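Long-range contacts in uncharacterized protein (Bacillus cereus, PDB 5F2H), which is of unknown function but belongs to the alpha/beta hydrolase superfamily and is therefore probably a hydrolase: residues 253-257 with 306-311; 245-249 with 276-282; 133-139 with 204-210. One frame throughout, in Å; residues are numbered along the deposited sequence.

Contact 1. Residues 253-257 with 306-311; sequences IKGYV and EAIKYI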
loop_
_atom_site.group_PDB
_atom_site.type_symbol
_atom_site.label_atom_id
_atom_site.label_comp_id
_atom_site.label_asym_id
_atom_site.label_seq_id
_atom_site.Cartn_x
_atom_site.Cartn_y
_atom_site.Cartn_z
ATOM N N ILE B 253 -19.452 4.037 -9.408
ATOM C CA ILE B 253 -18.867 4.769 -8.293
ATOM C C ILE B 253 -19.747 4.589 -7.060
ATOM O O ILE B 253 -20.978 4.632 -7.165
ATOM C CB ILE B 253 -18.785 6.277 -8.593
ATOM C CG1 ILE B 253 -18.042 6.535 -9.905
ATOM C CG2 ILE B 253 -18.133 7.010 -7.430
ATOM C CD1 ILE B 253 -17.937 7.995 -10.282
ATOM N N LYS B 254 -19.123 4.396 -5.897
ATOM C CA LYS B 254 -19.865 4.214 -4.635
ATOM C C LYS B 254 -19.919 5.524 -3.851
ATOM O O LYS B 254 -18.954 6.276 -3.828
ATOM C CB LYS B 254 -19.249 3.104 -3.791
ATOM C CG LYS B 254 -19.246 1.742 -4.471
ATOM C CD LYS B 254 -18.729 0.645 -3.549
ATOM C CE LYS B 254 -18.669 -0.705 -4.253
ATOM N NZ LYS B 254 -18.181 -1.800 -3.366
ATOM N N GLY B 255 -21.053 5.798 -3.221
ATOM C CA GLY B 255 -21.227 7.032 -2.463
ATOM C C GLY B 255 -21.613 6.803 -1.016
ATOM O O GLY B 255 -22.409 5.916 -0.699
ATOM N N TYR B 256 -21.012 7.584 -0.125
ATOM C CA TYR B 256 -21.299 7.474 1.286
ATOM C C TYR B 256 -21.656 8.895 1.643
ATOM O O TYR B 256 -20.835 9.793 1.504
ATOM C CB TYR B 256 -20.070 6.999 2.055
ATOM C CG TYR B 256 -20.362 6.529 3.475
ATOM C CD1 TYR B 256 -20.526 7.434 4.518
ATOM C CD2 TYR B 256 -20.421 5.170 3.775
ATOM C CE1 TYR B 256 -20.769 6.999 5.812
ATOM C CE2 TYR B 256 -20.655 4.728 5.061
ATOM C CZ TYR B 256 -20.827 5.647 6.074
ATOM O OH TYR B 256 -21.077 5.198 7.347
ATOM N N VAL B 257 -22.915 9.112 1.998
ATOM C CA VAL B 257 -23.404 10.439 2.352
ATOM C C VAL B 257 -23.878 10.437 3.799
ATOM O O VAL B 257 -24.524 9.486 4.252
ATOM C CB VAL B 257 -24.560 10.857 1.434
ATOM C CG1 VAL B 257 -25.107 12.210 1.855
ATOM C CG2 VAL B 257 -24.088 10.871 -0.009
ATOM N N GLU B 306 -15.636 3.156 7.925
ATOM C CA GLU B 306 -16.665 2.401 7.184
ATOM C C GLU B 306 -16.727 2.816 5.723
ATOM O O GLU B 306 -16.727 1.989 4.831
ATOM C CB GLU B 306 -18.085 2.644 7.704
ATOM C CG GLU B 306 -18.531 1.972 8.983
ATOM C CD GLU B 306 -20.033 2.182 9.205
ATOM O OE1 GLU B 306 -20.621 1.551 10.114
ATOM O OE2 GLU B 306 -20.652 2.943 8.420
ATOM N N ALA B 307 -16.854 4.117 5.509
ATOM C CA ALA B 307 -16.947 4.682 4.171
ATOM C C ALA B 307 -15.864 4.141 3.260
ATOM O O ALA B 307 -16.138 3.632 2.186
ATOM C CB ALA B 307 -16.872 6.193 4.248
ATOM N N ILE B 308 -14.623 4.234 3.701
ATOM C CA ILE B 308 -13.522 3.746 2.899
ATOM C C ILE B 308 -13.615 2.235 2.707
ATOM O O ILE B 308 -13.374 1.735 1.605
ATOM C CB ILE B 308 -12.176 4.187 3.489
ATOM C CG1 ILE B 308 -12.081 5.714 3.403
ATOM C CG2 ILE B 308 -11.018 3.551 2.728
ATOM C CD1 ILE B 308 -10.771 6.289 3.888
ATOM N N LYS B 309 -13.957 1.510 3.772
ATOM C CA LYS B 309 -14.102 0.051 3.681
ATOM C C LYS B 309 -15.080 -0.227 2.578
ATOM O O LYS B 309 -14.771 -0.917 1.620
ATOM C CB LYS B 309 -14.606 -0.572 4.988
ATOM C CG LYS B 309 -13.580 -0.662 6.110
ATOM C CD LYS B 309 -14.227 -1.042 7.436
ATOM C CE LYS B 309 -15.027 -2.338 7.391
ATOM N NZ LYS B 309 -15.682 -2.582 8.706
ATOM N N TYR B 310 -16.245 0.381 2.709
ATOM C CA TYR B 310 -17.317 0.259 1.737
ATOM C C TYR B 310 -16.865 0.587 0.326
ATOM O O TYR B 310 -16.930 -0.266 -0.552
ATOM C CB TYR B 310 -18.459 1.191 2.142
ATOM C CG TYR B 310 -19.591 1.291 1.156
ATOM C CD1 TYR B 310 -20.584 0.318 1.097
ATOM C CD2 TYR B 310 -19.713 2.405 0.334
ATOM C CE1 TYR B 310 -21.640 0.428 0.210
ATOM C CE2 TYR B 310 -20.766 2.528 -0.556
ATOM C CZ TYR B 310 -21.726 1.540 -0.619
ATOM O OH TYR B 310 -22.771 1.670 -1.511
ATOM N N ILE B 311 -16.358 1.805 0.139
ATOM C CA ILE B 311 -15.913 2.292 -1.173
ATOM C C ILE B 311 -14.958 1.409 -1.937
ATOM O O ILE B 311 -15.254 0.986 -3.050
ATOM C CB ILE B 311 -15.328 3.727 -1.101
ATOM C CG1 ILE B 311 -16.457 4.710 -0.793
ATOM C CG2 ILE B 311 -14.673 4.129 -2.426
ATOM C CD1 ILE B 311 -16.014 6.145 -0.672
#
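The ring of Tyr256 lies flat against Ala307, whose CB stands 3.8 Å from the ring centroid and 18° off its normal, a CH-pi contact over the face. This is helix-on-sheet packing of an alpha/beta hydrolase fold: strand 254-260 belongs to the parallel sheet, and helix 300-313, the last of the chain, runs back across it. The axes of strand 254-257 and helix 306-311 approach to 8.6 Å at 164°, so the two elements are nearly antiparallel, and Tyr256 sits level with Ala307 while Lys254 sits level with Ile311. Because residues alternate along a strand, Lys254 and Tyr256 both point their CA-to-CB bonds toward the helix, and Gly255 between them contributes backbone only, its O lying 3.8 Å from Tyr310 CE2. The small Ala307 lets the helix backbone come close, Ala307 CA 3.5 Å from Tyr256 CD2. Tyr310, a helical turn on, fills the gap between the two strand side chains: Tyr256 CD2 meets Tyr310 CD2 at 4.5 Å, and the methylenes of Lys254 cross the Tyr310 face, Lys254 CB lying 3.6 Å from Tyr310 CE2. Lys254 NZ has its main partner in Ser315 OG, a hydrogen bond just past the helix end, and adds only a weak one to Tyr310 O, 3.4 Å away. On the neighbouring strand 227-231, Ile229 touches both Ala307 and Ile311, extending the apolar layer under the helix. At its far end Tyr256 meets exposed Glu306, Tyr256 OH donating a short hydrogen bond of 2.5 Å to Glu306 OE2.

Contact 2. Residues 245-249 with 276-282; sequences LEVLQ and VLKDKNI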
loop_
_atom_site.group_PDB
_atom_site.type_symbol
_atom_site.label_atom_id
_atom_site.label_comp_id
_atom_site.label_asym_id
_atom_site.label_seq_id
_atom_site.Cartn_x
_atom_site.Cartn_y
_atom_site.Cartn_z
ATOM N N LEU B 245 -26.090 13.297 -13.619
ATOM C CA LEU B 245 -26.001 12.249 -12.599
ATOM C C LEU B 245 -25.873 10.849 -13.220
ATOM O O LEU B 245 -25.553 9.896 -12.533
ATOM C CB LEU B 245 -27.181 12.336 -11.620
ATOM C CG LEU B 245 -27.179 13.570 -10.696
ATOM C CD1 LEU B 245 -28.498 13.752 -9.956
ATOM C CD2 LEU B 245 -26.011 13.528 -9.721
ATOM N N GLU B 246 -26.157 10.730 -14.514
ATOM C CA GLU B 246 -26.029 9.457 -15.223
ATOM C C GLU B 246 -24.602 8.948 -15.084
ATOM O O GLU B 246 -24.367 7.763 -14.885
ATOM C CB GLU B 246 -26.326 9.653 -16.712
ATOM C CG GLU B 246 -26.067 8.423 -17.580
ATOM C CD GLU B 246 -26.353 8.667 -19.056
ATOM O OE1 GLU B 246 -27.065 9.644 -19.382
ATOM O OE2 GLU B 246 -25.889 7.863 -19.896
ATOM N N VAL B 247 -23.658 9.874 -15.189
ATOM C CA VAL B 247 -22.242 9.566 -15.096
ATOM C C VAL B 247 -21.926 8.620 -13.939
ATOM O O VAL B 247 -20.988 7.832 -14.010
ATOM C CB VAL B 247 -21.400 10.856 -14.981
ATOM C CG1 VAL B 247 -19.927 10.527 -14.793
ATOM C CG2 VAL B 247 -21.583 11.731 -16.214
ATOM N N LEU B 248 -22.721 8.674 -12.882
ATOM C CA LEU B 248 -22.490 7.813 -11.723
ATOM C C LEU B 248 -22.813 6.324 -11.948
ATOM O O LEU B 248 -22.259 5.458 -11.273
ATOM C CB LEU B 248 -23.300 8.333 -10.536
ATOM C CG LEU B 248 -23.027 9.782 -10.110
ATOM C CD1 LEU B 248 -23.987 10.176 -8.999
ATOM C CD2 LEU B 248 -21.584 9.989 -9.680
ATOM N N GLN B 249 -23.694 6.030 -12.898
ATOM C CA GLN B 249 -24.093 4.647 -13.187
ATOM C C GLN B 249 -23.350 4.025 -14.357
ATOM O O GLN B 249 -23.449 2.820 -14.564
ATOM C CB GLN B 249 -25.613 4.548 -13.409
ATOM C CG GLN B 249 -26.171 5.475 -14.480
ATOM C CD GLN B 249 -27.684 5.452 -14.536
ATOM O OE1 GLN B 249 -28.317 4.537 -14.015
ATOM N NE2 GLN B 249 -28.270 6.459 -15.178
ATOM N N VAL B 276 -32.345 10.662 -5.873
ATOM C CA VAL B 276 -31.914 10.459 -7.244
ATOM C C VAL B 276 -30.941 9.272 -7.309
ATOM O O VAL B 276 -31.023 8.456 -8.222
ATOM C CB VAL B 276 -31.239 11.708 -7.832
ATOM C CG1 VAL B 276 -30.742 11.410 -9.233
ATOM C CG2 VAL B 276 -32.189 12.896 -7.831
ATOM N N LEU B 277 -30.019 9.173 -6.347
ATOM C CA LEU B 277 -29.061 8.064 -6.337
ATOM C C LEU B 277 -29.794 6.728 -6.315
ATOM O O LEU B 277 -29.290 5.748 -6.854
ATOM C CB LEU B 277 -28.098 8.123 -5.136
ATOM C CG LEU B 277 -27.133 9.299 -4.957
ATOM C CD1 LEU B 277 -26.253 9.022 -3.747
ATOM C CD2 LEU B 277 -26.242 9.520 -6.162
ATOM N N LYS B 278 -30.952 6.685 -5.657
ATOM C CA LYS B 278 -31.767 5.460 -5.586
ATOM C C LYS B 278 -32.515 5.245 -6.929
ATOM O O LYS B 278 -32.558 4.131 -7.470
ATOM C CB LYS B 278 -32.764 5.531 -4.425
ATOM C CG LYS B 278 -33.639 4.296 -4.310
ATOM C CD LYS B 278 -34.670 4.385 -3.191
ATOM C CE LYS B 278 -35.578 3.153 -3.211
ATOM N NZ LYS B 278 -36.629 3.150 -2.157
ATOM N N ASP B 279 -33.070 6.334 -7.464
ATOM C CA ASP B 279 -33.782 6.323 -8.735
ATOM C C ASP B 279 -32.885 5.834 -9.877
ATOM O O ASP B 279 -33.363 5.144 -10.785
ATOM C CB ASP B 279 -34.287 7.735 -9.081
ATOM C CG ASP B 279 -35.323 8.260 -8.092
ATOM O OD1 ASP B 279 -35.971 7.434 -7.408
ATOM O OD2 ASP B 279 -35.531 9.498 -8.050
ATOM N N LYS B 280 -31.600 6.200 -9.830
ATOM C CA LYS B 280 -30.629 5.809 -10.865
ATOM C C LYS B 280 -29.772 4.626 -10.471
ATOM O O LYS B 280 -28.697 4.393 -11.047
ATOM C CB LYS B 280 -29.766 6.999 -11.255
ATOM C CG LYS B 280 -30.655 8.077 -11.828
ATOM C CD LYS B 280 -29.944 9.187 -12.547
ATOM C CE LYS B 280 -30.992 10.159 -13.054
ATOM N NZ LYS B 280 -30.439 11.117 -14.036
ATOM N N ASN B 281 -30.268 3.911 -9.467
ATOM C CA ASN B 281 -29.645 2.718 -8.921
ATOM C C ASN B 281 -28.115 2.803 -8.794
ATOM O O ASN B 281 -27.392 1.971 -9.340
ATOM C CB ASN B 281 -30.084 1.523 -9.774
ATOM C CG ASN B 281 -29.708 0.190 -9.163
ATOM O OD1 ASN B 281 -29.036 0.127 -8.129
ATOM N ND2 ASN B 281 -30.151 -0.890 -9.794
ATOM N N ILE B 282 -27.636 3.810 -8.060
ATOM C CA ILE B 282 -26.200 4.010 -7.846
ATOM C C ILE B 282 -25.859 3.402 -6.497
ATOM O O ILE B 282 -26.433 3.802 -5.485
ATOM C CB ILE B 282 -25.842 5.504 -7.782
ATOM C CG1 ILE B 282 -26.445 6.280 -8.962
ATOM C CG2 ILE B 282 -24.333 5.670 -7.709
ATOM C CD1 ILE B 282 -25.919 5.855 -10.307
#
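Leucine knobs from residues 245-249 of this alpha/beta hydrolase fold fit against the end of helix 267-279, which closes in a Schellman motif: Ile282 N bonds to Leu277 O at 2.8 Å, Asn281 N to Lys278 O at 3.0 Å, and Asn281 takes positive phi. The turn brings Ile282 back beside the helix, where its side chain, together with Leu277, faces Leu248. Leu248 CD1 touches Leu277 CD2 at 3.7 Å, and Ile282 CD1 pushes in between Leu248 and Gln249, 3.6 Å from Leu248 CB and 3.4 Å from Gln249 CB. Farther along, Leu245 bulges against Val276, and Lys280 lays its long chain across the outer side of the seam, its NZ hydrogen-bonded to Asn242. Leu219 of helix 209-219 touches Leu245 and Leu248, so Leu245 and Leu248 lie between helix 267-279 and helix 209-219. The tightest apolar approach is Leu245 CD1 to Val276 CG1, 3.3 Å.

Contact 3. Residues 133-139 with 204-210; sequences FIAMHGD and IGGFSAG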
loop_
_atom_site.group_PDB
_atom_site.type_symbol
_atom_site.label_atom_id
_atom_site.label_comp_id
_atom_site.label_asym_id
_atom_site.label_seq_id
_atom_site.Cartn_x
_atom_site.Cartn_y
_atom_site.Cartn_z
ATOM N N PHE B 133 -6.790 10.951 -1.483
ATOM C CA PHE B 133 -8.062 11.344 -0.919
ATOM C C PHE B 133 -8.090 12.866 -0.946
ATOM O O PHE B 133 -7.192 13.517 -0.420
ATOM C CB PHE B 133 -8.205 10.878 0.511
ATOM C CG PHE B 133 -9.574 11.088 1.065
ATOM C CD1 PHE B 133 -10.057 12.362 1.284
ATOM C CD2 PHE B 133 -10.348 10.016 1.434
ATOM C CE1 PHE B 133 -11.309 12.559 1.839
ATOM C CE2 PHE B 133 -11.604 10.197 1.973
ATOM C CZ PHE B 133 -12.083 11.466 2.192
ATOM N N ILE B 134 -9.123 13.445 -1.545
ATOM C CA ILE B 134 -9.185 14.881 -1.596
ATOM C C ILE B 134 -10.388 15.348 -0.815
ATOM O O ILE B 134 -11.495 14.926 -1.091
ATOM C CB ILE B 134 -9.317 15.373 -3.020
ATOM C CG1 ILE B 134 -8.315 14.666 -3.908
ATOM C CG2 ILE B 134 -9.134 16.870 -3.055
ATOM C CD1 ILE B 134 -8.371 15.125 -5.357
ATOM N N ALA B 135 -10.166 16.196 0.177
ATOM C CA ALA B 135 -11.254 16.708 0.979
ATOM C C ALA B 135 -11.459 18.167 0.648
ATOM O O ALA B 135 -10.472 18.906 0.521
ATOM C CB ALA B 135 -10.961 16.545 2.454
HETATM N N MSE B 136 -12.728 18.583 0.555
HETATM C CA MSE B 136 -13.074 19.969 0.237
HETATM C C MSE B 136 -13.748 20.714 1.353
HETATM O O MSE B 136 -14.884 20.426 1.726
HETATM C CB MSE B 136 -14.063 20.030 -0.935
HETATM C CG MSE B 136 -13.620 19.237 -2.155
HETATM SE SE MSE B 136 -12.179 20.276 -3.015
HETATM C CE MSE B 136 -10.987 18.764 -2.809
ATOM N N HIS B 137 -13.082 21.743 1.844
ATOM C CA HIS B 137 -13.628 22.564 2.900
ATOM C C HIS B 137 -14.937 23.240 2.519
ATOM O O HIS B 137 -15.265 23.340 1.343
ATOM C CB HIS B 137 -12.620 23.647 3.278
ATOM C CG HIS B 137 -12.379 24.675 2.210
ATOM N ND1 HIS B 137 -13.094 25.852 2.132
ATOM C CD2 HIS B 137 -11.462 24.728 1.215
ATOM C CE1 HIS B 137 -12.626 26.587 1.141
ATOM N NE2 HIS B 137 -11.645 25.921 0.560
ATOM N N GLY B 138 -15.650 23.725 3.534
ATOM C CA GLY B 138 -16.913 24.431 3.374
ATOM C C GLY B 138 -16.721 25.927 3.164
ATOM O O GLY B 138 -15.622 26.423 3.193
ATOM N N ASP B 139 -17.786 26.670 2.917
ATOM C CA ASP B 139 -17.610 28.109 2.706
ATOM C C ASP B 139 -17.121 28.734 3.974
ATOM O O ASP B 139 -17.434 28.239 5.057
ATOM C CB ASP B 139 -18.898 28.787 2.223
ATOM C CG ASP B 139 -19.237 28.427 0.778
ATOM O OD1 ASP B 139 -18.299 28.017 0.046
ATOM O OD2 ASP B 139 -20.419 28.606 0.362
ATOM N N ILE B 204 -13.010 11.239 -3.191
ATOM C CA ILE B 204 -13.105 12.667 -2.921
ATOM C C ILE B 204 -14.202 12.910 -1.903
ATOM O O ILE B 204 -15.269 12.338 -1.988
ATOM C CB ILE B 204 -13.284 13.546 -4.160
ATOM C CG1 ILE B 204 -13.222 15.017 -3.744
ATOM C CG2 ILE B 204 -14.599 13.237 -4.853
ATOM C CD1 ILE B 204 -13.165 15.993 -4.891
ATOM N N GLY B 205 -13.876 13.700 -0.888
ATOM C CA GLY B 205 -14.791 14.036 0.178
ATOM C C GLY B 205 -14.988 15.536 0.219
ATOM O O GLY B 205 -14.177 16.306 -0.330
ATOM N N GLY B 206 -16.052 15.969 0.893
ATOM C CA GLY B 206 -16.341 17.400 1.020
ATOM C C GLY B 206 -17.378 17.679 2.091
ATOM O O GLY B 206 -18.077 16.762 2.538
ATOM N N PHE B 207 -17.502 18.952 2.451
ATOM C CA PHE B 207 -18.436 19.418 3.459
ATOM C C PHE B 207 -19.193 20.631 2.869
ATOM O O PHE B 207 -18.558 21.585 2.416
ATOM C CB PHE B 207 -17.612 19.761 4.733
ATOM C CG PHE B 207 -18.411 20.354 5.842
ATOM C CD1 PHE B 207 -19.180 19.550 6.665
ATOM C CD2 PHE B 207 -18.422 21.711 6.044
ATOM C CE1 PHE B 207 -19.986 20.095 7.643
ATOM C CE2 PHE B 207 -19.194 22.266 7.055
ATOM C CZ PHE B 207 -19.978 21.459 7.854
ATOM N N SER B 208 -20.533 20.589 2.853
ATOM C CA SER B 208 -21.386 21.668 2.279
ATOM C C SER B 208 -20.938 22.011 0.858
ATOM O O SER B 208 -20.680 21.108 0.067
ATOM C CB SER B 208 -21.365 22.937 3.139
ATOM O OG SER B 208 -21.943 22.715 4.402
ATOM N N ALA B 209 -20.774 23.309 0.581
ATOM C CA ALA B 209 -20.323 23.816 -0.696
ATOM C C ALA B 209 -19.116 23.089 -1.172
ATOM O O ALA B 209 -18.837 23.046 -2.350
ATOM C CB ALA B 209 -19.980 25.301 -0.592
ATOM N N GLY B 210 -18.335 22.561 -0.256
ATOM C CA GLY B 210 -17.151 21.845 -0.662
ATOM C C GLY B 210 -17.610 20.635 -1.409
ATOM O O GLY B 210 -17.151 20.352 -2.501
#
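Two adjacent parallel strands of the central alpha/beta hydrolase sheet pair here: 131-136 runs on into a loop, 202-207 through a sharp turn at Ser208 into helix 209-219, at the C-terminal ends where this fold carries its active site. The axes of strands 133-136 and 204-207 approach to 4.3 Å at 14°. Gly205 is the hub of the ladder: its N donates to Ile134 O at 2.7 Å and its O accepts from Met136 N at 2.8 Å, after which Phe207 N donates to Met136 O at 3.1 Å. Ile134, Ile204 and Met136, a selenomethionine, crowd one face of the sheet, Met136 CE lying 4.1 Å from Ile204 CD1. From the strand end into the helix, Gly206, Ser208 and Gly210 fit the GxSxG pattern of a nucleophile elbow. Ser208, with phi/psi of 52/-132, has the strained backbone expected there, and its OG is hydrogen-bonded to His294, consistent with a nucleophile and its histidine. Gly210 allows close packing: a CB on it would clash with Met136 O and His137 O. Asp139 OD1 meets Ala209 CB at 3.3 Å and is hydrogen-bonded to Trp176 N; a Tris molecule, probably from the crystallisation liquor, lies about 4 Å from the Asp139 side chain and may mark a pocket. Strand 158-164 flanks 131-136 and strand 227-231 flanks 202-207, while Leu186 of helix 179-195 covers Met136 and Ile204.

Contacts 1 and 3 are buried and reach the same parallel sheet, though differently: contact 3 joins neighbouring strands through backbone hydrogen bonds, whereas contact 1 lays a helix on the sheet mainly through side chains reaching from the strand to the helix, with polar bonds at the ends of two side chains. Contact 2 is only partly buried and mostly apolar, joining a short, weakly bonded helical turn to the C-terminal end of helix 267-279, beside the sheet. It touches contact 1: strand 254-260 lies in the chain between helices 247-250 and 267-279, and Ile253 CD1 packs 4.2 Å from Leu248 CD2. Contact 3 touches neither of the others, and it alone holds the probable nucleophile elbow.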